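Local structure of antifreeze protein (Marinomonas primoryensis, 3P4G) at residues D122-S131 with N142-L153; L50-I61 with L77-V88. The protein binds ice as a hyperactive, calcium-dependent bacterial antifreeze protein, apparently through surface waters held in an ice-like, clathrate arrangement. All coordinates share one frame; numbering follows the deposited sequence. Where two conformers were deposited one is given.

Overall arrangement
Contact 2 comes first along the chain and closes before contact 1 opens; their centres lie about 19 Å apart, and their nearest atoms, about 7 Å apart, do not touch. Both join successive coils of one right-handed beta-helix and share the row of parallel strands from 58-61 to 142-145. Contact 2, its centre about 26 Å from that of the chain, takes in calcium-binding turns and the facing row through 50-51 and 77-78. Contact 1, its centre about 9 Å from that of the chain, reaches the opposite turns. Calcium orders one set of turns, backbone bonds and aliphatic stacking close the other, and the repeated coils build one long solenoid, probably giving a regular surface for ice-binding waters.

Contact 1. Residues D122-S131 with N142-L153; sequences DEVYIGGNLS and NIQIGGDVNAAL. With CA (calcium ion), chain H; MG (magnesium ion), chain S; CA (calcium ion), chain I.
V124 and I126 each give a backbone N-H and a C=O to strand 142-145, whose direction differs from that of strand 123-126 by 2°. The ladder of five bonds runs from D122 O to G146 N and includes V124 N to N142 O at 2.7 Å. Beyond the strands the backbone bonding persists: G147 N reaches G128 O at 2.9 Å, approaching from well above the carbonyl plane, whereas L130 N meets D148 O nearly straight at 2.8 Å and L130 O accepts from N150 N.

Apolar groups fill the inner face. I126 and I145 lie alongside each other, I126 CD1 being 3.8 Å from I145 CD1. I145 CG2 packs on L130 CB. L130 also crosses L153 at about a right angle, CD2 to CD1 at 3.8 Å, and strand 134-135 closes over V124 and I126 through L134.

On the outer face Y125 and Q144 run side by side. With CG of Q144 anti to the backbone N (chi1 -180°) and the chain extended, its amide follows the ring, inclined to it by 48°, and NE2 comes within 3.2 Å of Y125 CE1. A water donates to V124 O and accepts from N142 ND2 at 2.6 Å; the N142 side chain also has a polar partner in N161 of the next coil.

Metals mark the two ends. D148 OD2 binds magnesium at 2.0 Å, five waters complete its shell, and one of them donates to D148 OD1, whose carboxylate also has D167 as a polar partner. At the other end the D122 carboxylate bridges two calcium ions, shared with D103 and D141 respectively. In-register parallel strands with stacked aliphatic side chains build a parallel beta-helix, and calcium-bridging aspartates mark this right-handed one as calcium-binding.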
loop_
_atom_site.group_PDB
_atom_site.type_symbol
_atom_site.label_atom_id
_atom_site.label_comp_id
_atom_site.label_asym_id
_atom_site.label_seq_id
_atom_site.Cartn_x
_atom_site.Cartn_y
_atom_site.Cartn_z
ATOM N N ASP A 122 -0.337 11.679 -10.479
ATOM C CA ASP A 122 -0.122 12.582 -9.326
ATOM C C ASP A 122 0.981 12.077 -8.405
ATOM O O ASP A 122 1.155 10.874 -8.257
ATOM C CB ASP A 122 -1.382 12.710 -8.511
ATOM C CG ASP A 122 -2.584 13.184 -9.377
ATOM O OD1 ASP A 122 -2.578 14.343 -9.873
ATOM O OD2 ASP A 122 -3.518 12.410 -9.596
ATOM N N GLU A 123 1.587 13.010 -7.679
ATOM C CA GLU A 123 2.675 12.690 -6.738
ATOM C C GLU A 123 2.234 13.243 -5.388
ATOM O O GLU A 123 2.000 14.472 -5.283
ATOM C CB GLU A 123 3.970 13.355 -7.227
ATOM C CG GLU A 123 5.188 12.980 -6.423
ATOM C CD GLU A 123 6.552 13.227 -7.135
ATOM O OE1 GLU A 123 6.721 13.327 -8.415
ATOM O OE2 GLU A 123 7.518 13.308 -6.343
ATOM N N VAL A 124 2.010 12.362 -4.403
ATOM C CA VAL A 124 1.497 12.799 -3.071
ATOM C C VAL A 124 2.505 12.371 -2.013
ATOM O O VAL A 124 2.852 11.171 -1.945
ATOM C CB VAL A 124 0.098 12.193 -2.762
ATOM C CG1 VAL A 124 -0.471 12.676 -1.382
ATOM C CG2 VAL A 124 -0.891 12.560 -3.839
ATOM N N TYR A 125 2.970 13.324 -1.192
ATOM C CA TYR A 125 3.841 13.031 -0.076
ATOM C C TYR A 125 3.130 13.601 1.163
ATOM O O TYR A 125 2.688 14.794 1.157
ATOM C CB TYR A 125 5.172 13.767 -0.246
ATOM C CG TYR A 125 6.138 13.652 0.905
ATOM C CD1 TYR A 125 7.242 12.799 0.829
ATOM C CD2 TYR A 125 5.971 14.415 2.090
ATOM C CE1 TYR A 125 8.120 12.674 1.884
ATOM C CE2 TYR A 125 6.853 14.300 3.134
ATOM C CZ TYR A 125 7.926 13.407 3.030
ATOM O OH TYR A 125 8.846 13.307 4.045
ATOM N N ILE A 126 2.987 12.738 2.172
ATOM C CA ILE A 126 2.428 13.094 3.477
ATOM C C ILE A 126 3.502 12.643 4.486
ATOM O O ILE A 126 3.821 11.434 4.593
ATOM C CB ILE A 126 1.108 12.419 3.725
ATOM C CG1 ILE A 126 0.029 13.115 2.876
ATOM C CG2 ILE A 126 0.694 12.466 5.242
ATOM C CD1 ILE A 126 -1.263 12.192 2.641
ATOM N N GLY A 127 4.038 13.602 5.231
ATOM C CA GLY A 127 5.187 13.314 6.131
ATOM C C GLY A 127 4.738 12.583 7.429
ATOM O O GLY A 127 5.431 11.712 8.003
ATOM N N GLY A 128 3.519 12.890 7.826
ATOM C CA GLY A 128 2.951 12.335 9.070
ATOM C C GLY A 128 2.070 11.114 8.835
ATOM O O GLY A 128 2.303 10.310 7.922
ATOM N N ASN A 129 1.053 10.976 9.697
ATOM C CA ASN A 129 0.079 9.884 9.556
ATOM C C ASN A 129 -1.093 10.197 8.665
ATOM O O ASN A 129 -1.571 11.336 8.624
ATOM C CB ASN A 129 -0.496 9.539 10.958
ATOM C CG ASN A 129 0.602 9.104 11.948
ATOM O OD1 ASN A 129 0.621 9.538 13.117
ATOM N ND2 ASN A 129 1.502 8.272 11.491
ATOM N N LEU A 130 -1.618 9.173 8.007
ATOM C CA LEU A 130 -2.795 9.393 7.183
ATOM C C LEU A 130 -3.966 8.804 7.922
ATOM O O LEU A 130 -4.022 7.565 8.073
ATOM C CB LEU A 130 -2.628 8.728 5.814
ATOM C CG LEU A 130 -3.865 8.765 4.895
ATOM C CD1 LEU A 130 -4.153 10.233 4.432
ATOM C CD2 LEU A 130 -3.836 7.802 3.669
ATOM N N SER A 131 -4.902 9.656 8.357
ATOM C CA SER A 131 -6.119 9.180 9.049
ATOM C C SER A 131 -7.412 9.637 8.375
ATOM O O SER A 131 -8.495 9.406 8.914
ATOM C CB SER A 131 -6.157 9.553 10.544
ATOM O OG SER A 131 -6.064 10.955 10.753
ATOM N N ASN A 142 2.134 8.289 -7.532
ATOM C CA ASN A 142 3.130 8.020 -6.498
ATOM C C ASN A 142 2.592 8.541 -5.180
ATOM O O ASN A 142 2.193 9.724 -5.113
ATOM C CB ASN A 142 4.419 8.713 -6.808
ATOM C CG ASN A 142 5.595 8.059 -6.085
ATOM O OD1 ASN A 142 6.112 7.037 -6.534
ATOM N ND2 ASN A 142 5.959 8.609 -4.896
ATOM N N ILE A 143 2.470 7.634 -4.182
ATOM C CA ILE A 143 1.996 8.010 -2.822
ATOM C C ILE A 143 3.084 7.640 -1.781
ATOM O O ILE A 143 3.557 6.480 -1.730
ATOM C CB ILE A 143 0.657 7.342 -2.441
ATOM C CG1 ILE A 143 -0.437 7.637 -3.507
ATOM C CG2 ILE A 143 0.179 7.796 -1.073
ATOM C CD1 ILE A 143 -0.626 6.479 -4.450
ATOM N N GLN A 144 3.486 8.616 -0.968
ATOM C CA GLN A 144 4.413 8.331 0.081
ATOM C C GLN A 144 3.805 8.864 1.386
ATOM O O GLN A 144 3.379 10.036 1.461
ATOM C CB GLN A 144 5.714 9.059 -0.173
ATOM C CG GLN A 144 6.727 8.774 0.913
ATOM C CD GLN A 144 8.176 9.024 0.541
ATOM O OE1 GLN A 144 8.620 8.750 -0.591
ATOM N NE2 GLN A 144 8.942 9.556 1.508
ATOM N N ILE A 145 3.748 7.980 2.371
ATOM C CA ILE A 145 3.179 8.293 3.712
ATOM C C ILE A 145 4.280 7.985 4.698
ATOM O O ILE A 145 4.685 6.815 4.821
ATOM C CB ILE A 145 1.917 7.394 4.033
ATOM C CG1 ILE A 145 0.886 7.375 2.920
ATOM C CG2 ILE A 145 1.280 7.772 5.465
ATOM C CD1 ILE A 145 0.234 8.751 2.542
ATOM N N GLY A 146 4.755 8.998 5.427
ATOM C CA GLY A 146 5.892 8.830 6.325
ATOM C C GLY A 146 5.516 8.003 7.543
ATOM O O GLY A 146 6.323 7.207 8.009
ATOM N N GLY A 147 4.266 8.168 7.991
ATOM C CA GLY A 147 3.768 7.440 9.182
ATOM C C GLY A 147 2.896 6.243 8.830
ATOM O O GLY A 147 3.262 5.378 8.020
ATOM N N ASP A 148 1.728 6.181 9.464
ATOM C CA ASP A 148 0.816 5.055 9.337
ATOM C C ASP A 148 -0.270 5.384 8.339
ATOM O O ASP A 148 -0.575 6.571 8.117
ATOM C CB ASP A 148 0.101 4.883 10.683
ATOM C CG ASP A 148 1.032 4.513 11.803
ATOM O OD1 ASP A 148 1.946 3.719 11.585
ATOM O OD2 ASP A 148 0.820 4.967 12.956
ATOM N N VAL A 149 -0.827 4.338 7.744
ATOM C CA VAL A 149 -2.060 4.440 6.971
ATOM C C VAL A 149 -3.182 3.913 7.891
ATOM O O VAL A 149 -3.277 2.703 8.159
ATOM C CB VAL A 149 -1.986 3.647 5.671
ATOM C CG1 VAL A 149 -3.436 3.582 4.993
ATOM C CG2 VAL A 149 -0.984 4.316 4.695
ATOM N N ASN A 150 -4.005 4.830 8.409
ATOM C CA ASN A 150 -5.047 4.455 9.419
ATOM C C ASN A 150 -6.452 4.349 8.837
ATOM O O ASN A 150 -7.390 3.782 9.457
ATOM C CB ASN A 150 -5.035 5.448 10.549
ATOM C CG ASN A 150 -3.792 5.355 11.338
ATOM O OD1 ASN A 150 -3.248 4.269 11.494
ATOM N ND2 ASN A 150 -3.332 6.482 11.861
ATOM N N ALA A 151 -6.606 4.862 7.637
ATOM C CA ALA A 151 -7.897 4.929 7.007
ATOM C C ALA A 151 -7.889 4.216 5.630
ATOM O O ALA A 151 -7.011 3.358 5.382
ATOM C CB ALA A 151 -8.300 6.435 6.895
ATOM N N ALA A 152 -8.849 4.509 4.747
ATOM C CA ALA A 152 -8.812 3.929 3.395
ATOM C C ALA A 152 -7.735 4.569 2.538
ATOM O O ALA A 152 -7.516 5.770 2.606
ATOM C CB ALA A 152 -10.178 4.063 2.650
ATOM N N LEU A 153 -7.058 3.783 1.726
ATOM C CA LEU A 153 -6.140 4.377 0.767
ATOM C C LEU A 153 -6.404 3.626 -0.555
ATOM O O LEU A 153 -6.145 2.421 -0.691
ATOM C CB LEU A 153 -4.682 4.259 1.223
ATOM C CG LEU A 153 -3.682 5.102 0.409
ATOM C CD1 LEU A 153 -2.364 5.260 1.220
ATOM C CD2 LEU A 153 -3.344 4.543 -0.991
HETATM CA CA CA H . -4.686 15.056 -10.573
HETATM MG MG MG S . 1.735 4.755 14.675
HETATM CA CA CA I . -4.252 10.257 -10.199
HETATM O O HOH W 1 5.285 10.716 -3.615
HETATM O O HOH W 2 3.406 3.881 13.802
HETATM O O HOH W 3 1.095 2.788 14.710
HETATM O O HOH W 4 2.412 4.416 16.494
HETATM O O HOH W 5 1.986 6.764 14.929
HETATM O O HOH W 6 -0.039 5.044 15.728
#

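Contact 2. Residues L50-I61 with L77-V88; sequences LNVLAGDDKVSI and LDMGTGNDQLYV. With CA (calcium ion), chain F; CA (calcium ion), chain G; CA (calcium ion), chain E.
D57 and D84 hold their carboxylates side by side, the planes only 4° apart, and both grip one calcium ion through D57 OD2 and D84 OD1. Four carbonyl oxygens, of L53, G55, M79 and T81, complete six ligands, all from these two coils. D84 OD1 does double duty: its anti lone pair takes the D57 N-H at 2.9 Å, which together with the two calcium bonds fixes the carboxylate's rotation. The second oxygen of each aspartate binds the neighbouring calcium, D57 OD1 on one side and D84 OD2 on the other.

Inside the coil the packing is close too, at van der Waals distance. M79 starts away from the other coil, but bends at chi2 (-60°) and again at chi3 and brings CE to 3.7 Å from V59 CG2. Alongside, V59 CG1 meets L86 CD1 at 3.8 Å. I61 and L77 reach across the interior tip to tip, CD1 to CD2 at 3.7 Å, joining the two strand rows.

This is a right-handed, calcium-binding beta-helix, with parallel backbone ladders at strands 58-61 and 85-88, such as V59 O to Y87 N at 2.8 Å, and a shorter one at 50-51 and 77-78.

Contacts on the outside are looser, and three waters bridge the coils there. The amide of N51 stacks on the D78 carboxylate, planes 24° apart, and one water donates to both N51 OD1 and D78 OD2; each side chain also closes an Asx turn in its own segment. K58 and Q85 merely run parallel, CE to NE2 at 4.0 Å. On the calcium turns D56 OD1 accepts directly from N83 N, met from above the carboxylate plane. One water links D56 OD2 to N83 ND2, though the N83 side chain also has a polar partner in N102 of the next coil. Another joins G55 N to T81 OG1, 2.7 Å from that hydroxyl oxygen.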
loop_
_atom_site.group_PDB
_atom_site.type_symbol
_atom_site.label_atom_id
_atom_site.label_comp_id
_atom_site.label_asym_id
_atom_site.label_seq_id
_atom_site.Cartn_x
_atom_site.Cartn_y
_atom_site.Cartn_z
ATOM N N LEU A 50 -10.218 27.562 -0.420
ATOM C CA LEU A 50 -9.162 28.092 -1.264
ATOM C C LEU A 50 -9.238 27.281 -2.554
ATOM O O LEU A 50 -9.030 26.073 -2.565
ATOM C CB LEU A 50 -7.780 27.943 -0.574
ATOM C CG LEU A 50 -6.632 28.815 -1.097
ATOM C CD1 LEU A 50 -5.470 28.800 -0.081
ATOM C CD2 LEU A 50 -6.186 28.300 -2.466
ATOM N N ASN A 51 -9.542 27.957 -3.642
ATOM C CA ASN A 51 -9.702 27.298 -4.928
ATOM C C ASN A 51 -8.937 28.067 -6.014
ATOM O O ASN A 51 -9.347 29.152 -6.447
ATOM C CB ASN A 51 -11.208 27.231 -5.245
ATOM C CG ASN A 51 -11.548 26.402 -6.533
ATOM O OD1 ASN A 51 -10.688 26.052 -7.335
ATOM N ND2 ASN A 51 -12.839 26.147 -6.734
ATOM N N VAL A 52 -7.841 27.479 -6.474
ATOM C CA VAL A 52 -7.026 28.188 -7.446
ATOM C C VAL A 52 -7.437 27.928 -8.896
ATOM O O VAL A 52 -6.855 28.519 -9.825
ATOM C CB VAL A 52 -5.494 27.968 -7.189
ATOM C CG1 VAL A 52 -5.016 28.826 -5.970
ATOM C CG2 VAL A 52 -5.157 26.500 -6.941
ATOM N N LEU A 53 -8.477 27.096 -9.093
ATOM C CA LEU A 53 -9.211 27.020 -10.371
ATOM C C LEU A 53 -8.284 26.587 -11.515
ATOM O O LEU A 53 -7.324 25.827 -11.310
ATOM C CB LEU A 53 -9.919 28.380 -10.698
ATOM C CG LEU A 53 -11.001 28.805 -9.686
ATOM C CD1 LEU A 53 -11.316 30.299 -9.757
ATOM C CD2 LEU A 53 -12.298 27.993 -9.883
ATOM N N ALA A 54 -8.598 27.025 -12.716
ATOM C CA ALA A 54 -7.779 26.612 -13.873
ATOM C C ALA A 54 -6.359 27.187 -13.819
ATOM O O ALA A 54 -6.039 28.114 -13.035
ATOM C CB ALA A 54 -8.459 26.942 -15.195
ATOM N N GLY A 55 -5.515 26.625 -14.678
ATOM C CA GLY A 55 -4.123 27.045 -14.684
ATOM C C GLY A 55 -3.283 26.096 -13.859
ATOM O O GLY A 55 -3.795 25.332 -13.032
ATOM N N ASP A 56 -1.986 26.168 -14.073
ATOM C CA ASP A 56 -1.046 25.332 -13.311
ATOM C C ASP A 56 -0.597 26.198 -12.115
ATOM O O ASP A 56 0.258 27.086 -12.249
ATOM C CB ASP A 56 0.142 24.993 -14.201
ATOM C CG ASP A 56 -0.241 24.158 -15.428
ATOM O OD1 ASP A 56 -1.316 23.514 -15.435
ATOM O OD2 ASP A 56 0.556 24.182 -16.410
ATOM N N ASP A 57 -1.217 25.942 -10.965
ATOM C CA ASP A 57 -1.135 26.836 -9.802
ATOM C C ASP A 57 -0.173 26.258 -8.779
ATOM O O ASP A 57 -0.076 25.041 -8.606
ATOM C CB ASP A 57 -2.509 26.934 -9.142
ATOM C CG ASP A 57 -3.589 27.410 -10.114
ATOM O OD1 ASP A 57 -3.498 28.550 -10.657
ATOM O OD2 ASP A 57 -4.538 26.649 -10.331
ATOM N N LYS A 58 0.466 27.140 -8.028
ATOM C CA LYS A 58 1.315 26.732 -6.929
ATOM C C LYS A 58 0.705 27.379 -5.688
ATOM O O LYS A 58 0.354 28.576 -5.701
ATOM C CB LYS A 58 2.757 27.249 -7.078
ATOM C CG LYS A 58 3.651 26.792 -5.860
ATOM C CD LYS A 58 5.157 26.845 -6.211
ATOM C CE LYS A 58 6.069 26.578 -4.974
ATOM N NZ LYS A 58 7.508 26.831 -5.378
ATOM N N VAL A 59 0.526 26.566 -4.655
ATOM C CA VAL A 59 0.019 27.019 -3.347
ATOM C C VAL A 59 0.969 26.510 -2.240
ATOM O O VAL A 59 1.348 25.327 -2.221
ATOM C CB VAL A 59 -1.418 26.500 -3.082
ATOM C CG1 VAL A 59 -1.802 26.868 -1.646
ATOM C CG2 VAL A 59 -2.457 27.069 -4.081
ATOM N N SER A 60 1.349 27.410 -1.329
ATOM C CA SER A 60 2.288 27.076 -0.263
ATOM C C SER A 60 1.740 27.669 1.011
ATOM O O SER A 60 1.464 28.867 1.085
ATOM C CB SER A 60 3.680 27.645 -0.548
ATOM O OG SER A 60 4.145 27.238 -1.819
ATOM N N ILE A 61 1.568 26.814 1.996
ATOM C CA ILE A 61 0.901 27.139 3.278
ATOM C C ILE A 61 1.854 26.702 4.387
ATOM O O ILE A 61 2.251 25.530 4.454
ATOM C CB ILE A 61 -0.489 26.349 3.378
ATOM C CG1 ILE A 61 -1.482 26.814 2.293
ATOM C CG2 ILE A 61 -1.148 26.434 4.782
ATOM C CD1 ILE A 61 -2.458 25.748 1.812
ATOM N N LEU A 77 -9.666 22.837 0.066
ATOM C CA LEU A 77 -8.606 23.354 -0.783
ATOM C C LEU A 77 -8.710 22.604 -2.120
ATOM O O LEU A 77 -8.614 21.380 -2.137
ATOM C CB LEU A 77 -7.266 23.115 -0.083
ATOM C CG LEU A 77 -5.976 23.366 -0.826
ATOM C CD1 LEU A 77 -5.937 24.574 -1.679
ATOM C CD2 LEU A 77 -4.884 23.470 0.261
ATOM N N ASP A 78 -8.944 23.355 -3.204
ATOM C CA ASP A 78 -9.115 22.766 -4.542
ATOM C C ASP A 78 -8.070 23.366 -5.491
ATOM O O ASP A 78 -8.016 24.606 -5.671
ATOM C CB ASP A 78 -10.583 23.000 -4.985
ATOM C CG ASP A 78 -10.928 22.399 -6.328
ATOM O OD1 ASP A 78 -10.106 21.759 -6.999
ATOM O OD2 ASP A 78 -12.092 22.607 -6.753
ATOM N N MET A 79 -7.210 22.507 -6.028
ATOM C CA MET A 79 -6.097 22.969 -6.902
ATOM C C MET A 79 -6.652 23.135 -8.326
ATOM O O MET A 79 -6.051 23.815 -9.177
ATOM C CB MET A 79 -4.916 22.000 -6.871
ATOM C CG MET A 79 -4.318 21.820 -5.455
ATOM S SD MET A 79 -3.698 23.374 -4.709
ATOM C CE MET A 79 -2.245 23.773 -5.707
ATOM N N GLY A 80 -7.820 22.546 -8.548
ATOM C CA GLY A 80 -8.570 22.662 -9.821
ATOM C C GLY A 80 -7.947 21.902 -10.969
ATOM O O GLY A 80 -7.034 21.043 -10.805
ATOM N N THR A 81 -8.483 22.175 -12.150
ATOM C CA THR A 81 -7.885 21.666 -13.379
ATOM C C THR A 81 -6.453 22.194 -13.466
ATOM O O THR A 81 -6.089 23.202 -12.836
ATOM C CB THR A 81 -8.680 22.055 -14.659
ATOM O OG1 THR A 81 -8.711 23.481 -14.851
ATOM C CG2 THR A 81 -10.132 21.461 -14.586
ATOM N N GLY A 82 -5.623 21.504 -14.222
ATOM C CA GLY A 82 -4.235 21.966 -14.331
ATOM C C GLY A 82 -3.259 21.058 -13.618
ATOM O O GLY A 82 -3.657 20.235 -12.780
ATOM N N ASN A 83 -1.982 21.235 -13.955
ATOM C CA ASN A 83 -0.878 20.516 -13.285
ATOM C C ASN A 83 -0.419 21.396 -12.093
ATOM O O ASN A 83 0.375 22.342 -12.273
ATOM C CB ASN A 83 0.301 20.350 -14.269
ATOM C CG ASN A 83 -0.045 19.507 -15.493
ATOM O OD1 ASN A 83 -0.895 18.593 -15.468
ATOM N ND2 ASN A 83 0.628 19.816 -16.597
ATOM N N ASP A 84 -0.964 21.129 -10.905
ATOM C CA ASP A 84 -0.837 22.038 -9.737
ATOM C C ASP A 84 0.164 21.541 -8.724
ATOM O O ASP A 84 0.402 20.325 -8.642
ATOM C CB ASP A 84 -2.195 22.219 -9.081
ATOM C CG ASP A 84 -3.253 22.723 -10.068
ATOM O OD1 ASP A 84 -3.174 23.891 -10.564
ATOM O OD2 ASP A 84 -4.179 21.958 -10.392
ATOM N N GLN A 85 0.710 22.460 -7.922
ATOM C CA GLN A 85 1.774 22.069 -6.970
ATOM C C GLN A 85 1.414 22.664 -5.624
ATOM O O GLN A 85 1.229 23.897 -5.514
ATOM C CB GLN A 85 3.083 22.642 -7.450
ATOM C CG GLN A 85 4.300 22.117 -6.667
ATOM C CD GLN A 85 5.611 22.597 -7.281
ATOM O OE1 GLN A 85 5.726 22.719 -8.498
ATOM N NE2 GLN A 85 6.596 22.882 -6.431
ATOM N N LEU A 86 1.270 21.798 -4.632
ATOM C CA LEU A 86 0.845 22.202 -3.283
ATOM C C LEU A 86 1.866 21.848 -2.250
ATOM O O LEU A 86 2.422 20.731 -2.255
ATOM C CB LEU A 86 -0.531 21.577 -2.959
ATOM C CG LEU A 86 -0.990 21.693 -1.494
ATOM C CD1 LEU A 86 -1.174 23.186 -1.134
ATOM C CD2 LEU A 86 -2.317 20.924 -1.333
ATOM N N TYR A 87 2.165 22.812 -1.361
ATOM C CA TYR A 87 3.019 22.539 -0.224
ATOM C C TYR A 87 2.226 22.962 1.014
ATOM O O TYR A 87 1.668 24.046 1.036
ATOM C CB TYR A 87 4.292 23.364 -0.325
ATOM C CG TYR A 87 5.143 23.278 0.938
ATOM C CD1 TYR A 87 5.946 22.167 1.180
ATOM C CD2 TYR A 87 5.135 24.313 1.868
ATOM C CE1 TYR A 87 6.717 22.092 2.348
ATOM C CE2 TYR A 87 5.915 24.254 3.024
ATOM C CZ TYR A 87 6.702 23.156 3.244
ATOM O OH TYR A 87 7.458 23.069 4.398
ATOM N N VAL A 88 2.112 22.075 1.985
ATOM C CA VAL A 88 1.568 22.410 3.323
ATOM C C VAL A 88 2.591 21.993 4.420
ATOM O O VAL A 88 2.921 20.798 4.510
ATOM C CB VAL A 88 0.228 21.678 3.570
ATOM C CG1 VAL A 88 -0.234 21.979 4.997
ATOM C CG2 VAL A 88 -0.835 22.089 2.553
HETATM CA CA CA F . -5.269 24.622 -11.223
HETATM CA CA CA G . -4.987 19.813 -10.872
HETATM CA CA CA E . -5.487 29.477 -11.370
HETATM O O HOH W 7 -11.782 24.260 -9.151
HETATM O O HOH W 8 -6.609 24.267 -16.339
HETATM O O HOH W 9 2.392 22.237 -16.297
#